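Local coordinates for protein malonate decarboxylase subunit alpha (Acinetobacter baumannii ATCC 17978, PDB 6MPR) that probably acts as the acyl-carrier-protein transferase of malonate decarboxylase, exchanging acetyl for malonyl on the carrier thioester during malonate breakdown, at residues A[25-30]-A[192-197]; A[32-37]-A[53-58]; A[157-162]-A[183-188]; A[36-41]-A[219-224]; A[169-174]-A[214-219]. All blocks are in the same frame, centred on the assembly; numbering follows the deposited sequence. Where two conformers were deposited one is given.

Interaction 1. Residues A[25-30]-A[192-197]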
# COMPACT_ATOMS: atom_id res chain seq x y z
N HIS A 25 30.77 5.25 4.11
CA HIS A 25 32.14 5.48 3.65
C HIS A 25 32.27 5.16 2.16
O HIS A 25 32.98 5.87 1.43
CB HIS A 25 33.13 4.64 4.44
CG HIS A 25 34.56 4.88 4.05
ND1 HIS A 25 35.27 4.00 3.26
CD2 HIS A 25 35.40 5.90 4.34
CE1 HIS A 25 36.49 4.47 3.08
NE2 HIS A 25 36.60 5.62 3.72
N ALA A 26 31.62 4.09 1.70
CA ALA A 26 31.71 3.74 0.29
C ALA A 26 31.11 4.83 -0.58
O ALA A 26 31.69 5.21 -1.61
CB ALA A 26 31.04 2.39 0.04
N LYS A 27 29.95 5.36 -0.19
CA LYS A 27 29.34 6.43 -0.97
C LYS A 27 30.22 7.67 -0.97
O LYS A 27 30.37 8.34 -2.00
CB LYS A 27 27.94 6.75 -0.43
CG LYS A 27 27.34 8.01 -1.04
CD LYS A 27 25.92 8.27 -0.51
CE LYS A 27 25.41 9.60 -1.07
NZ LYS A 27 23.96 9.81 -0.81
N GLN A 28 30.87 7.97 0.16
CA GLN A 28 31.66 9.19 0.22
C GLN A 28 32.83 9.14 -0.76
O GLN A 28 33.18 10.16 -1.35
CB GLN A 28 32.15 9.45 1.64
CG GLN A 28 32.74 10.85 1.79
CD GLN A 28 31.82 11.91 1.20
OE1 GLN A 28 30.71 12.14 1.69
NE2 GLN A 28 32.28 12.56 0.13
N LEU A 29 33.44 7.96 -0.94
CA LEU A 29 34.58 7.87 -1.85
C LEU A 29 34.16 8.11 -3.29
O LEU A 29 34.87 8.78 -4.05
CB LEU A 29 35.24 6.50 -1.72
CG LEU A 29 35.91 6.17 -0.39
CD1 LEU A 29 36.55 4.79 -0.48
CD2 LEU A 29 36.96 7.22 -0.05
N LYS A 30 33.01 7.57 -3.68
CA LYS A 30 32.51 7.77 -5.04
C LYS A 30 32.15 9.23 -5.29
O LYS A 30 32.49 9.78 -6.35
CB LYS A 30 31.29 6.88 -5.26
CG LYS A 30 31.63 5.39 -5.20
CD LYS A 30 30.34 4.59 -4.96
CE LYS A 30 30.64 3.11 -4.74
NZ LYS A 30 29.42 2.30 -4.46
N ASP A 192 22.34 5.67 2.09
CA ASP A 192 23.59 5.98 1.41
C ASP A 192 23.66 5.34 0.03
O ASP A 192 24.72 4.90 -0.42
CB ASP A 192 24.79 5.60 2.28
CG ASP A 192 25.00 6.60 3.41
OD1 ASP A 192 25.47 7.72 3.12
OD2 ASP A 192 24.63 6.28 4.55
N GLY A 193 22.50 5.26 -0.65
CA GLY A 193 22.47 5.08 -2.09
C GLY A 193 22.81 6.39 -2.77
O GLY A 193 22.98 7.43 -2.14
N ILE A 194 22.94 6.34 -4.10
CA ILE A 194 23.29 7.52 -4.88
C ILE A 194 22.14 7.86 -5.83
O ILE A 194 21.69 7.00 -6.61
CB ILE A 194 24.61 7.32 -5.63
CG1 ILE A 194 25.73 7.07 -4.61
CG2 ILE A 194 24.90 8.52 -6.53
CD1 ILE A 194 27.09 6.90 -5.19
N VAL A 195 21.64 9.09 -5.74
CA VAL A 195 20.44 9.53 -6.45
C VAL A 195 20.88 10.56 -7.48
O VAL A 195 21.45 11.60 -7.12
CB VAL A 195 19.39 10.09 -5.48
CG1 VAL A 195 18.16 10.69 -6.21
CG2 VAL A 195 18.92 9.00 -4.48
N ILE A 196 20.63 10.27 -8.75
CA ILE A 196 20.93 11.18 -9.85
C ILE A 196 19.63 11.50 -10.57
O ILE A 196 18.93 10.58 -10.99
CB ILE A 196 21.95 10.57 -10.84
CG1 ILE A 196 23.24 10.19 -10.11
CG2 ILE A 196 22.22 11.55 -11.98
CD1 ILE A 196 24.03 9.15 -10.83
N VAL A 197 19.33 12.79 -10.73
CA VAL A 197 18.09 13.22 -11.36
C VAL A 197 18.42 14.04 -12.61
O VAL A 197 19.07 15.09 -12.52
CB VAL A 197 17.21 14.05 -10.39
CG1 VAL A 197 15.84 14.33 -11.01
CG2 VAL A 197 17.06 13.31 -9.06
O HOH W 1 24.00 10.00 2.07
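Lys27, on helix 22-34, reaches over the turn at Asp192 and Gly193 to a main-chain carbonyl just ahead of strand 194-199. Its CG stands anti to the backbone N (chi1 170°) and the chain beyond is extended; NZ donates to Gly193 O at 2.9 Å. With a C=O...N angle of 168°, the ammonium group sits nearly along the C=O axis, where its charge would be expected to polarise the carbonyl. The same NZ also makes a salt bridge to Asp220 OD1.

The close-packed part is made by the methylenes that lead to this polar tip. Lys27 CD rests 3.6 Å from Asp192 O, and Lys27 CG meets Ile194 CG1 at 4.0 Å, the two side chains running alongside each other and pointing opposite ways. One turn along the helix, Lys30 adds its own methylenes, with CD 4.0 Å from Ile194 CD1.

The Asp192 carboxylate marks the looser, wetter side. Its OD1 stays 4.7 Å from Lys27 NZ, and a water spans the gap, accepting from NZ and donating to OD1, so the opposite charges are linked through one water and do not touch directly.

Leu31 of helix 22-34 extends the cover over Ile194. From there strand 194-199 runs into the parallel sheet between strands 158-163 and 221-224, with its Val195 side chain against helix 181-189 and Ile196 against helix 48-55.

Interaction 2. Residues A[32-37]-A[53-58]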
# COMPACT_ATOMS: atom_id res chain seq x y z
N GLU A 32 33.44 11.75 -3.81
CA GLU A 32 34.68 12.51 -3.84
C GLU A 32 35.35 12.41 -5.20
O GLU A 32 35.83 13.40 -5.74
CB GLU A 32 35.61 11.99 -2.74
CG GLU A 32 36.64 12.96 -2.27
CD GLU A 32 37.11 12.59 -0.88
OE1 GLU A 32 37.60 11.45 -0.70
OE2 GLU A 32 36.94 13.42 0.04
N MET A 33 35.33 11.21 -5.79
CA MET A 33 35.94 11.02 -7.11
C MET A 33 35.11 11.70 -8.20
O MET A 33 35.67 12.32 -9.11
CB MET A 33 36.09 9.53 -7.40
CG MET A 33 37.34 8.90 -6.80
SD MET A 33 37.47 7.14 -7.19
CE MET A 33 36.89 7.13 -8.88
N ALA A 34 33.79 11.60 -8.11
CA ALA A 34 32.93 12.20 -9.13
C ALA A 34 32.96 13.72 -9.09
O ALA A 34 32.77 14.36 -10.13
CB ALA A 34 31.49 11.70 -8.98
N ASN A 35 33.17 14.30 -7.91
CA ASN A 35 33.05 15.75 -7.75
C ASN A 35 34.08 16.51 -8.57
O ASN A 35 33.87 17.70 -8.86
CB ASN A 35 33.18 16.14 -6.28
CG ASN A 35 31.90 15.88 -5.49
OD1 ASN A 35 30.81 15.74 -6.06
ND2 ASN A 35 32.03 15.83 -4.17
N GLN A 36 35.19 15.88 -8.94
CA GLN A 36 36.14 16.56 -9.81
C GLN A 36 35.55 16.88 -11.17
O GLN A 36 36.08 17.76 -11.87
CB GLN A 36 37.39 15.71 -9.99
CG GLN A 36 37.20 14.55 -10.95
CD GLN A 36 38.43 13.67 -11.05
OE1 GLN A 36 39.45 14.08 -11.61
NE2 GLN A 36 38.34 12.45 -10.52
N TYR A 37 34.47 16.21 -11.58
CA TYR A 37 33.84 16.44 -12.87
C TYR A 37 32.60 17.32 -12.79
O TYR A 37 32.09 17.73 -13.83
CB TYR A 37 33.45 15.12 -13.53
CG TYR A 37 34.59 14.15 -13.67
CD1 TYR A 37 35.63 14.41 -14.54
CD2 TYR A 37 34.61 12.97 -12.94
CE1 TYR A 37 36.69 13.53 -14.67
CE2 TYR A 37 35.68 12.08 -13.06
CZ TYR A 37 36.70 12.37 -13.93
OH TYR A 37 37.76 11.50 -14.08
N GLU A 53 30.02 6.01 -14.88
CA GLU A 53 31.07 5.02 -14.67
C GLU A 53 31.84 5.23 -13.37
O GLU A 53 32.61 4.34 -12.97
CB GLU A 53 32.05 5.07 -15.84
CG GLU A 53 31.47 4.53 -17.14
CD GLU A 53 32.38 4.76 -18.33
OE1 GLU A 53 32.08 4.19 -19.40
OE2 GLU A 53 33.40 5.48 -18.19
N THR A 54 31.69 6.38 -12.73
CA THR A 54 32.35 6.69 -11.47
C THR A 54 31.45 6.39 -10.28
O THR A 54 31.92 5.91 -9.25
CB THR A 54 32.76 8.17 -11.44
OG1 THR A 54 33.54 8.48 -12.59
CG2 THR A 54 33.54 8.51 -10.18
N LEU A 55 30.16 6.68 -10.41
CA LEU A 55 29.22 6.56 -9.30
C LEU A 55 28.60 5.17 -9.19
O LEU A 55 28.16 4.78 -8.10
CB LEU A 55 28.10 7.59 -9.45
CG LEU A 55 28.56 9.04 -9.34
CD1 LEU A 55 27.41 9.96 -9.61
CD2 LEU A 55 29.13 9.31 -7.95
N ILE A 56 28.52 4.43 -10.29
CA ILE A 56 27.93 3.10 -10.30
C ILE A 56 29.05 2.08 -10.25
O ILE A 56 30.14 2.30 -10.79
CB ILE A 56 27.04 2.89 -11.55
CG1 ILE A 56 25.99 4.00 -11.67
CG2 ILE A 56 26.38 1.51 -11.53
CD1 ILE A 56 25.17 3.88 -12.93
N THR A 57 28.80 0.97 -9.55
CA THR A 57 29.74 -0.12 -9.32
C THR A 57 29.14 -1.41 -9.86
O THR A 57 27.92 -1.59 -9.78
CB THR A 57 30.03 -0.25 -7.81
OG1 THR A 57 30.35 1.03 -7.27
CG2 THR A 57 31.20 -1.21 -7.52
N PRO A 58 29.94 -2.33 -10.40
CA PRO A 58 29.37 -3.60 -10.87
C PRO A 58 28.60 -4.29 -9.75
O PRO A 58 28.99 -4.25 -8.58
CB PRO A 58 30.60 -4.40 -11.29
CG PRO A 58 31.62 -3.39 -11.62
CD PRO A 58 31.38 -2.22 -10.72
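Ala34 and Thr54 bring their CA atoms to 6.0 Å where helix 22-34 passes the last turn of helix 48-55, just before Ile56 leaves helical backbone angles. Such a close approach suits the small side chain of Ala34. Its CB points at the partner helix and meets Leu55 CD2 at 3.5 Å, the shortest apolar approach of the contact.

Thr54 offers two different branches. Its methyl, CG2, is anti to the backbone N and lies against the neighbouring backbone, 3.7 Å from Ala34 N. Its hydroxyl, OG1, turns back into its own helix and is hydrogen-bonded to Lys50 O. Met33 adds to the packing round the methyl through its CB, 3.9 Å from Thr54 CG2; a further touch by its tip is doubtful, since Met33 was modelled in two conformers. At the far end the Tyr37 ring approaches obliquely, CE2 being 4.2 Å from Thr54 OG1.

Gln36 CG covers one face of that ring from within the same segment, 3.5 Å above its plane and over the centre. Gln36 then folds back to donate NE2 to Met33 O at 3.0 Å, in the carbonyl plane on a lone pair. Beyond the two segments, Tyr221 of strand 221-224 packs on both Ala34 and Leu55, while its OH bonds to Asn35 OD1.

The two segments meet mainly through methyl groups, while Thr54 OG1 and Gln36 NE2 find their partners within their own parts of the chain, consistent with a spacing set by shape more than by directed bonds.

Interaction 3. Residues A[157-162]-A[183-188]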
# COMPACT_ATOMS: atom_id res chain seq x y z
N ASN A 157 21.09 0.69 -4.62
CA ASN A 157 22.38 1.37 -4.52
C ASN A 157 22.43 2.66 -5.31
O ASN A 157 23.18 3.59 -4.94
CB ASN A 157 23.50 0.46 -5.04
CG ASN A 157 23.59 -0.83 -4.27
OD1 ASN A 157 23.33 -1.91 -4.81
ND2 ASN A 157 23.97 -0.74 -3.00
N VAL A 158 21.67 2.74 -6.41
CA VAL A 158 21.65 3.88 -7.31
C VAL A 158 20.21 4.07 -7.77
O VAL A 158 19.51 3.10 -8.05
CB VAL A 158 22.57 3.66 -8.54
CG1 VAL A 158 22.50 4.86 -9.50
CG2 VAL A 158 24.01 3.37 -8.10
N VAL A 159 19.77 5.32 -7.83
CA VAL A 159 18.48 5.65 -8.42
C VAL A 159 18.70 6.70 -9.51
O VAL A 159 19.31 7.74 -9.25
CB VAL A 159 17.48 6.15 -7.37
CG1 VAL A 159 16.16 6.50 -8.03
CG2 VAL A 159 17.25 5.07 -6.29
N LEU A 160 18.18 6.41 -10.71
CA LEU A 160 18.29 7.28 -11.89
C LEU A 160 16.87 7.74 -12.23
O LEU A 160 16.04 6.94 -12.70
CB LEU A 160 18.92 6.52 -13.07
CG LEU A 160 20.27 5.87 -12.82
CD1 LEU A 160 20.70 5.08 -14.08
CD2 LEU A 160 21.30 6.93 -12.44
N SER A 161 16.59 9.02 -11.99
CA SER A 161 15.23 9.54 -12.05
C SER A 161 15.20 10.80 -12.91
O SER A 161 16.23 11.31 -13.34
CB SER A 161 14.68 9.86 -10.65
OG SER A 161 14.51 8.69 -9.88
N ALA A 162 13.99 11.30 -13.16
CA ALA A 162 13.79 12.48 -14.00
C ALA A 162 12.82 13.47 -13.37
O ALA A 162 11.86 13.07 -12.70
CB ALA A 162 13.27 12.09 -15.39
N ALA A 183 8.67 7.50 -4.24
CA ALA A 183 8.76 6.16 -3.68
C ALA A 183 10.07 5.48 -4.05
O ALA A 183 10.56 4.64 -3.29
CB ALA A 183 7.58 5.29 -4.15
N LEU A 184 10.63 5.82 -5.22
CA LEU A 184 11.88 5.21 -5.65
C LEU A 184 13.09 5.87 -5.00
O LEU A 184 14.10 5.21 -4.73
CB LEU A 184 12.01 5.30 -7.18
CG LEU A 184 10.90 4.69 -8.03
CD1 LEU A 184 11.13 4.98 -9.52
CD2 LEU A 184 10.76 3.19 -7.77
N ILE A 185 13.02 7.20 -4.79
CA ILE A 185 14.20 7.92 -4.32
C ILE A 185 14.40 7.75 -2.82
O ILE A 185 15.53 7.55 -2.37
CB ILE A 185 14.08 9.41 -4.70
CG1 ILE A 185 14.22 9.56 -6.22
CG2 ILE A 185 15.13 10.24 -3.97
CD1 ILE A 185 13.92 10.97 -6.73
N GLU A 186 13.32 7.84 -2.03
CA GLU A 186 13.49 7.81 -0.57
C GLU A 186 14.30 6.62 -0.07
O GLU A 186 15.19 6.83 0.76
CB GLU A 186 12.13 7.89 0.13
CG GLU A 186 12.26 7.71 1.64
CD GLU A 186 11.00 8.05 2.41
OE1 GLU A 186 10.08 8.68 1.82
OE2 GLU A 186 10.94 7.68 3.61
N PRO A 187 14.06 5.38 -0.52
CA PRO A 187 14.87 4.26 0.01
C PRO A 187 16.37 4.44 -0.18
O PRO A 187 17.15 4.08 0.70
CB PRO A 187 14.34 3.05 -0.78
CG PRO A 187 12.88 3.40 -1.00
CD PRO A 187 12.95 4.89 -1.35
N ALA A 188 16.79 5.00 -1.32
CA ALA A 188 18.21 5.24 -1.57
C ALA A 188 18.73 6.44 -0.79
O ALA A 188 19.86 6.43 -0.29
CB ALA A 188 18.44 5.48 -3.06
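Ser161 OG, hydrogen-bonded to Glu65 OE2 in one of its two conformers, rests there against Ile185, 3.8 Å from its CG1. It belongs to a beta-alpha-beta crossover of the Rossmann-like parallel sheet: strand 158-163 is followed by helix 181-189, which leads back to the adjacent parallel strand 194-199. The helix runs nearly antiparallel to its strand, at 151° between the short axes and 8.3 Å at closest approach.

Val159 carries most of the packing. Its CG1, anti to the backbone N (chi1 179°), meets Ile185 CG1 at 4.1 Å, the two side chains crossing at about a right angle. The other methyl, CG2, presses on Ala188 CB at 3.5 Å, tighter than usual carbon contact. Alternate residues of the strand, Leu160 among them, face the other side of the sheet. On the far side of the helix, Glu186 OE2 is gripped by Arg347 NE and Asn349 ND2 of the second subunit, so one helix serves both sheet and dimer.

The helix is kinked at Pro187, whose N lacks a hydrogen to give, and Ala188 N makes a weak bond to Ile185 O. Leu184 O is left buried without a hydrogen-bonding partner, with Val159 CG2 3.5 Å away.

Interaction 4. Residues A[36-41]-A[219-224]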
# COMPACT_ATOMS: atom_id res chain seq x y z
N GLN A 36 35.19 15.88 -8.94
CA GLN A 36 36.14 16.56 -9.81
C GLN A 36 35.55 16.88 -11.17
O GLN A 36 36.08 17.76 -11.87
CB GLN A 36 37.39 15.71 -9.99
CG GLN A 36 37.20 14.55 -10.95
CD GLN A 36 38.43 13.67 -11.05
OE1 GLN A 36 39.45 14.08 -11.61
NE2 GLN A 36 38.34 12.45 -10.52
N TYR A 37 34.47 16.21 -11.58
CA TYR A 37 33.84 16.44 -12.87
C TYR A 37 32.60 17.32 -12.79
O TYR A 37 32.09 17.73 -13.83
CB TYR A 37 33.45 15.12 -13.53
CG TYR A 37 34.59 14.15 -13.67
CD1 TYR A 37 35.63 14.41 -14.54
CD2 TYR A 37 34.61 12.97 -12.94
CE1 TYR A 37 36.69 13.53 -14.67
CE2 TYR A 37 35.68 12.08 -13.06
CZ TYR A 37 36.70 12.37 -13.93
OH TYR A 37 37.76 11.50 -14.08
N THR A 38 32.10 17.62 -11.60
CA THR A 38 30.86 18.35 -11.45
C THR A 38 31.11 19.75 -10.91
O THR A 38 32.20 20.08 -10.41
CB THR A 38 29.88 17.62 -10.53
OG1 THR A 38 30.39 17.65 -9.19
CG2 THR A 38 29.68 16.17 -10.99
N ASP A 39 30.08 20.58 -11.04
CA ASP A 39 30.03 21.87 -10.39
C ASP A 39 29.06 21.72 -9.22
O ASP A 39 27.86 22.01 -9.31
CB ASP A 39 29.60 22.96 -11.38
CG ASP A 39 30.52 23.02 -12.58
OD1 ASP A 39 31.75 23.12 -12.39
OD2 ASP A 39 30.02 22.93 -13.72
N GLY A 40 29.59 21.20 -8.12
CA GLY A 40 28.76 20.85 -6.98
C GLY A 40 27.83 19.70 -7.32
O GLY A 40 28.27 18.62 -7.74
N VAL A 41 26.53 19.94 -7.16
CA VAL A 41 25.52 18.94 -7.48
C VAL A 41 25.35 18.76 -8.99
O VAL A 41 24.87 17.72 -9.43
CB VAL A 41 24.19 19.35 -6.80
CG1 VAL A 41 23.10 18.36 -7.08
CG2 VAL A 41 24.39 19.51 -5.29
N VAL A 219 18.92 14.14 -2.88
CA VAL A 219 19.50 14.09 -4.22
C VAL A 219 21.01 14.27 -4.11
O VAL A 219 21.49 15.17 -3.42
CB VAL A 219 18.88 15.18 -5.12
CG1 VAL A 219 19.56 15.22 -6.49
CG2 VAL A 219 17.36 14.97 -5.26
N ASP A 220 21.77 13.42 -4.81
CA ASP A 220 23.21 13.66 -4.83
C ASP A 220 23.67 14.47 -6.04
O ASP A 220 24.54 15.34 -5.90
CB ASP A 220 23.95 12.32 -4.77
CG ASP A 220 23.61 11.57 -3.51
OD1 ASP A 220 23.97 12.06 -2.41
OD2 ASP A 220 22.91 10.54 -3.62
N TYR A 221 23.08 14.24 -7.21
CA TYR A 221 23.47 14.99 -8.40
C TYR A 221 22.28 15.25 -9.29
O TYR A 221 21.33 14.46 -9.34
CB TYR A 221 24.52 14.26 -9.23
CG TYR A 221 25.84 14.06 -8.52
CD1 TYR A 221 26.80 15.06 -8.48
CD2 TYR A 221 26.10 12.86 -7.89
CE1 TYR A 221 28.02 14.86 -7.82
CE2 TYR A 221 27.30 12.64 -7.24
CZ TYR A 221 28.25 13.64 -7.20
OH TYR A 221 29.44 13.38 -6.55
N VAL A 222 22.35 16.36 -10.03
CA VAL A 222 21.40 16.64 -11.10
C VAL A 222 22.19 16.84 -12.39
O VAL A 222 23.37 17.17 -12.38
CB VAL A 222 20.50 17.87 -10.82
CG1 VAL A 222 19.72 17.68 -9.52
CG2 VAL A 222 21.33 19.16 -10.78
N VAL A 223 21.52 16.60 -13.52
CA VAL A 223 22.10 16.83 -14.84
C VAL A 223 20.99 17.34 -15.75
O VAL A 223 19.88 16.83 -15.72
CB VAL A 223 22.75 15.55 -15.41
CG1 VAL A 223 21.71 14.44 -15.64
CG2 VAL A 223 23.49 15.86 -16.71
N VAL A 224 21.29 18.38 -16.53
CA VAL A 224 20.34 18.87 -17.53
C VAL A 224 20.34 17.89 -18.69
O VAL A 224 21.39 17.61 -19.29
CB VAL A 224 20.71 20.29 -17.99
CG1 VAL A 224 19.75 20.78 -19.08
CG2 VAL A 224 20.70 21.24 -16.81
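Val41 and Val222 share the one hydrogen bond between the segments: Val222 N donates to Val41 O at 2.9 Å, arriving 36° out of the carbonyl plane. The same oxygen takes a CA-H...O contact from Tyr221, whose CA is 3.2 Å away, so two consecutive residues of the strand converge on it.

A second polar bond lies within the loop itself. Thr38 OG1 occupies the crowded position between its backbone N and carbonyl carbon (chi1 69°) and donates to Gly40 O at 2.7 Å. This bond closes the loop at Gly40, whose phi is positive. The carboxylate of Asp220 meets Arg342 of the second subunit, in addition to Lys27.

Aromatic contacts come next. Gly40 O and Val41 O both lie at the edge of the Tyr221 ring, near its plane, with Val41 O 3.4 Å from CD1. Thr38 CG2 approaches obliquely, 3.8 Å from CE1.

Apolar packing falls to Val41, whose CG1 meets Val222 CG2 at 4.2 Å. Separately, that CG1 lies 3.5 Å from the carbonyl oxygen of Asp220.

The loop leads straight into strand 42-43, the outermost strand beside 221-224 in the parallel sheet, while Tyr221 packs against Leu31 of helix 22-34 and Leu55 of helix 48-55.

Interaction 5. Residues A[169-174]-A[214-219]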
# COMPACT_ATOMS: atom_id res chain seq x y z
N GLN A 169 21.00 23.31 -5.66
CA GLN A 169 21.14 22.48 -4.47
C GLN A 169 20.65 21.06 -4.68
O GLN A 169 20.96 20.18 -3.87
CB GLN A 169 20.37 23.11 -3.30
CG GLN A 169 21.07 24.30 -2.67
CD GLN A 169 22.30 23.87 -1.91
OE1 GLN A 169 22.20 23.31 -0.82
NE2 GLN A 169 23.48 24.12 -2.48
N GLY A 170 19.90 20.81 -5.75
CA GLY A 170 19.31 19.50 -5.98
C GLY A 170 17.86 19.36 -5.58
O GLY A 170 17.34 18.24 -5.62
N ASN A 171 17.19 20.44 -5.17
CA ASN A 171 15.73 20.41 -5.07
C ASN A 171 15.12 20.15 -6.44
O ASN A 171 15.53 20.77 -7.43
CB ASN A 171 15.21 21.74 -4.52
CG ASN A 171 15.61 21.98 -3.08
OD1 ASN A 171 15.20 21.24 -2.18
ND2 ASN A 171 16.37 23.05 -2.84
N ILE A 172 14.13 19.26 -6.52
CA ILE A 172 13.55 18.85 -7.79
C ILE A 172 12.08 19.23 -7.83
O ILE A 172 11.33 18.98 -6.88
CB ILE A 172 13.69 17.33 -8.05
CG1 ILE A 172 15.09 16.82 -7.70
CG2 ILE A 172 13.39 17.05 -9.52
CD1 ILE A 172 16.19 17.34 -8.61
N TYR A 173 11.66 19.80 -8.95
CA TYR A 173 10.25 19.93 -9.29
C TYR A 173 9.89 18.82 -10.28
O TYR A 173 10.47 18.76 -11.37
CB TYR A 173 9.96 21.31 -9.88
CG TYR A 173 8.56 21.46 -10.43
CD1 TYR A 173 7.46 21.30 -9.61
CD2 TYR A 173 8.35 21.72 -11.78
CE1 TYR A 173 6.17 21.42 -10.11
CE2 TYR A 173 7.07 21.84 -12.30
CZ TYR A 173 5.98 21.69 -11.45
OH TYR A 173 4.70 21.80 -11.95
N THR A 174 8.98 17.92 -9.88
CA THR A 174 8.50 16.86 -10.77
C THR A 174 7.06 17.08 -11.26
O THR A 174 6.68 16.49 -12.28
CB THR A 174 8.59 15.49 -10.07
OG1 THR A 174 7.94 15.54 -8.79
CG2 THR A 174 10.04 15.10 -9.84
N ILE A 214 10.95 16.87 -4.54
CA ILE A 214 11.99 16.03 -3.97
C ILE A 214 12.98 16.99 -3.32
O ILE A 214 13.60 17.79 -4.01
CB ILE A 214 12.72 15.18 -5.02
CG1 ILE A 214 11.74 14.32 -5.84
CG2 ILE A 214 13.80 14.32 -4.36
CD1 ILE A 214 11.06 13.24 -5.04
N PRO A 215 13.17 16.94 -1.99
CA PRO A 215 14.12 17.86 -1.34
C PRO A 215 15.56 17.59 -1.73
O PRO A 215 15.97 16.46 -2.00
CB PRO A 215 13.92 17.59 0.16
CG PRO A 215 12.69 16.72 0.28
CD PRO A 215 12.53 16.02 -1.04
N ALA A 216 16.34 18.68 -1.71
CA ALA A 216 17.76 18.63 -2.04
C ALA A 216 18.52 17.56 -1.25
O ALA A 216 19.45 16.93 -1.76
CB ALA A 216 18.38 20.01 -1.80
N SER A 217 18.16 17.36 0.02
CA SER A 217 18.94 16.40 0.79
C SER A 217 18.71 14.95 0.34
O SER A 217 19.49 14.08 0.74
CB SER A 217 18.65 16.56 2.27
OG SER A 217 17.30 16.24 2.56
N TRP A 218 17.69 14.68 -0.48
CA TRP A 218 17.52 13.34 -1.04
C TRP A 218 18.34 13.10 -2.30
O TRP A 218 18.42 11.95 -2.75
CB TRP A 218 16.04 13.06 -1.37
CG TRP A 218 15.11 13.14 -0.22
CD1 TRP A 218 15.35 13.71 1.02
CD2 TRP A 218 13.76 12.66 -0.18
NE1 TRP A 218 14.22 13.61 1.80
CE2 TRP A 218 13.24 12.96 1.10
CE3 TRP A 218 12.94 12.00 -1.10
CZ2 TRP A 218 11.94 12.64 1.47
CZ3 TRP A 218 11.65 11.66 -0.72
CH2 TRP A 218 11.17 11.98 0.55
N VAL A 219 18.92 14.14 -2.88
CA VAL A 219 19.50 14.09 -4.22
C VAL A 219 21.01 14.27 -4.11
O VAL A 219 21.49 15.17 -3.42
CB VAL A 219 18.88 15.18 -5.12
CG1 VAL A 219 19.56 15.22 -6.49
CG2 VAL A 219 17.36 14.97 -5.26
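Ile172 and Ile214 face each other as an antiparallel hydrogen-bonded pair, a single bridge. Ile172 N donates to Ile214 O at 3.0 Å, and Ile214 N returns a bond to Ile172 O at 3.2 Å. Their side chains run alongside each other in the same direction, with the CB atoms 3.8 Å apart.

Next to the bridge, CG of Asn171, anti to its own carbonyl carbon (chi1 -67°), carries the amide to the side of Ala216. Asn171 OD1 accepts from Ala216 N at 2.8 Å, the donor standing 56° above the side-chain carbonyl plane. Strand 172-173 of the small mixed sheet is thus joined to the loop leading to strand 221-224 of the Rossmann-like parallel sheet. The 3-10 segment 216-218 turns that loop so that Val219 comes back to segment 169-174: its CG2 touches Gly170 O at 3.3 Å and Ile172 CG1 at 3.8 Å. At Gly170 (phi 99°) a CB would be jammed against Gln169 O and tight against Val219 CB.

A second shell fixes these groups. Asp167 OD2 bonds to Asn171 ND2 and sets the rotation of that amide, while Asp167 OD1 takes Gln169 N. Val197 of the parallel sheet backs both Ile172 and Val219. Farther out, Arg342 of the second subunit donates to Val219 O.

In the fold
The five contacts illustrate how one Rossmann-like sheet gathers distant pieces of chain. Interactions 1, 3 and 4 all reach this parallel sheet; strand 194-199 of interaction 1 lies between the strands of the other two. Interactions 1 and 2, centred 9 Å apart, use successive parts of helix 22-34, and each is joined to interaction 4 by a polar bond, through Asp220 and Tyr221 respectively. Interaction 5 shares Val219 with interaction 4, touches it again where Val222 CG1 lies 3.7 Å from Ile172 CD1, and stays clear of interaction 2, nearest atoms about 9 Å apart. Interactions 3, 4 and 5 also touch the second subunit.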